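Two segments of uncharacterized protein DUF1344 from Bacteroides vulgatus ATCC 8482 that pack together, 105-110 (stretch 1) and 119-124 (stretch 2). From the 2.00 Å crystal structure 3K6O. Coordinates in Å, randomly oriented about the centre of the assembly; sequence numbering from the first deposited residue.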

# COMPACT_ATOMS: atom_id res chain seq x y z
N LYS A 105 15.86 7.80 9.16
CA LYS A 105 15.31 6.67 9.88
C LYS A 105 13.78 6.80 9.97
O LYS A 105 13.26 7.88 10.27
N VAL A 106 13.09 5.69 9.72
CA VAL A 106 11.63 5.63 9.75
C VAL A 106 11.20 4.37 10.52
O VAL A 106 11.89 3.34 10.49
N GLN A 107 10.06 4.47 11.21
CA GLN A 107 9.45 3.34 11.92
C GLN A 107 8.41 2.67 11.06
O GLN A 107 7.39 3.28 10.75
N ILE A 108 8.67 1.43 10.65
CA ILE A 108 7.73 0.65 9.87
C ILE A 108 6.88 -0.21 10.79
O ILE A 108 7.41 -0.95 11.59
N LYS A 109 5.56 -0.09 10.71
CA LYS A 109 4.65 -0.94 11.47
C LYS A 109 4.19 -2.16 10.66
O LYS A 109 4.05 -3.23 11.21
N ASP A 110 3.92 -2.00 9.37
CA ASP A 110 3.61 -3.14 8.50
C ASP A 110 4.18 -2.91 7.11
O ASP A 110 4.19 -1.79 6.63
N ASN A 119 2.56 -2.32 0.09
CA ASN A 119 1.72 -1.70 1.11
C ASN A 119 2.53 -1.49 2.36
O ASN A 119 3.12 -2.42 2.90
N VAL A 120 2.54 -0.24 2.81
CA VAL A 120 3.31 0.13 3.99
C VAL A 120 2.45 0.91 5.00
O VAL A 120 1.82 1.89 4.66
N ARG A 121 2.43 0.46 6.25
CA ARG A 121 1.89 1.23 7.33
C ARG A 121 3.08 1.67 8.13
O ARG A 121 3.94 0.84 8.45
N PHE A 122 3.16 2.96 8.44
CA PHE A 122 4.36 3.52 9.05
C PHE A 122 4.06 4.77 9.84
O PHE A 122 2.95 5.31 9.79
N MSE A 123 5.05 5.21 10.61
CA MSE A 123 4.93 6.42 11.40
C MSE A 123 5.66 7.54 10.68
O MSE A 123 6.76 7.34 10.17
N LEU A 124 5.03 8.70 10.61
CA LEU A 124 5.65 9.89 10.03
C LEU A 124 5.48 11.08 10.95
O LEU A 124 4.51 11.19 11.70

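The apolar centre of this contact lies on the face of the sheet shared by Ile-108 and Phe-122, an antiparallel pair not hydrogen-bonded to each other. With both chi1 and chi2 in m, the end of Ile-108 comes nearer to stretch 2, its CD1 lying 3.9 Å from Val-120 CG1 and 3.9 Å from Phe-122 CB. A branched aliphatic chain with an ethyl arm suits this place because its terminal methyl can touch two neighbours at once. Val-120 (chi1 t) meets it with a compact branched side chain. Phe-122 adopts chi1 p, so its ring leads away from stretch 1, yet Val-106 (chi1 p) still reaches it obliquely, Val-106 CG2 to Phe-122 CD2 at 3.9 Å.

On the other face lie Gln-107, Asp-110, Arg-121 and Met-123, the last a selenomethionine. Its m, m, m side chain curls so that SE sits 3.8 Å from Lys-109 CE, while its CG lies 3.5 Å from OE1 of the extended Gln-107 (chi1 and chi2 t). Long, flexible chains serve well here, offering aliphatic length for packing in a partly exposed setting. Lys-109, whose CA-to-CB bond points toward stretch 2, lays its CD over one face of the Arg-121 guanidinium, so methylenes rather than charge cover that flat group.

The polar edge is the salt bridge between Asp-110 and Arg-121. With chi1 m, Asp-110 places OD2 near the guanidinium plane, where it accepts hydrogen bonds from both Arg-121 NE and Arg-121 NH2, each at 2.8 Å. Arg-121 (t, t, p) bends at chi3 to present these two donors to one oxygen; its NH1 is satisfied elsewhere in the structure. Near Gln-107, a water bridges the backbones, its O accepting from Gln-107 N at 3.1 Å and donating to Met-123 O at 2.7 Å.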

# COMPACT_ATOMS: atom_id res chain seq x y z
CB LYS A 105 15.93 6.57 11.28
CG LYS A 105 17.44 6.20 11.24
CD LYS A 105 17.98 5.72 12.59
CE LYS A 105 19.39 5.05 12.44
NZ LYS A 105 19.38 3.83 11.52
CB VAL A 106 11.03 5.59 8.33
CG1 VAL A 106 11.47 4.31 7.55
CG2 VAL A 106 9.49 5.66 8.36
CB GLN A 107 8.81 3.82 13.23
CG GLN A 107 8.17 2.71 14.06
CD GLN A 107 7.60 3.20 15.38
OE1 GLN A 107 7.70 4.39 15.73
NE2 GLN A 107 6.98 2.29 16.13
CB ILE A 108 8.43 -0.29 8.88
CG1 ILE A 108 9.30 0.49 7.87
CG2 ILE A 108 7.37 -1.14 8.10
CD1 ILE A 108 8.56 1.62 7.14
CB LYS A 109 3.45 -0.13 11.98
CG LYS A 109 3.78 0.84 13.10
CD LYS A 109 2.58 1.12 14.01
CE LYS A 109 3.02 1.68 15.35
NZ LYS A 109 1.88 2.16 16.19
CB ASP A 110 2.11 -3.36 8.37
CG ASP A 110 1.48 -3.82 9.64
OD1 ASP A 110 1.58 -5.01 9.94
OD2 ASP A 110 0.90 -2.98 10.35
CB ASN A 119 0.53 -2.60 1.40
CG ASN A 119 -0.27 -2.88 0.14
OD1 ASN A 119 -0.85 -1.96 -0.46
ND2 ASN A 119 -0.27 -4.15 -0.31
CB VAL A 120 4.52 0.96 3.58
CG1 VAL A 120 5.50 1.13 4.81
CG2 VAL A 120 5.24 0.29 2.40
CB ARG A 121 0.94 0.41 8.19
CG ARG A 121 0.24 1.27 9.27
CD ARG A 121 -0.95 0.56 9.88
NE ARG A 121 -0.44 -0.50 10.73
CZ ARG A 121 -0.92 -0.83 11.92
NH1 ARG A 121 -1.99 -0.22 12.43
NH2 ARG A 121 -0.33 -1.79 12.59
CB PHE A 122 5.42 3.82 8.00
CG PHE A 122 5.10 4.99 7.09
CD1 PHE A 122 4.12 4.90 6.12
CD2 PHE A 122 5.83 6.18 7.18
CE1 PHE A 122 3.84 5.97 5.28
CE2 PHE A 122 5.55 7.26 6.32
CZ PHE A 122 4.56 7.14 5.36
CB MSE A 123 5.54 6.23 12.80
CG MSE A 123 4.96 5.07 13.63
SE MSE A 123 3.03 5.14 13.89
CE MSE A 123 2.91 6.50 15.21
CB LEU A 124 5.07 10.21 8.65
CG LEU A 124 3.59 10.61 8.55
CD1 LEU A 124 3.30 11.19 7.16
CD2 LEU A 124 2.72 9.42 8.78
O HOH W 1 9.02 7.32 11.59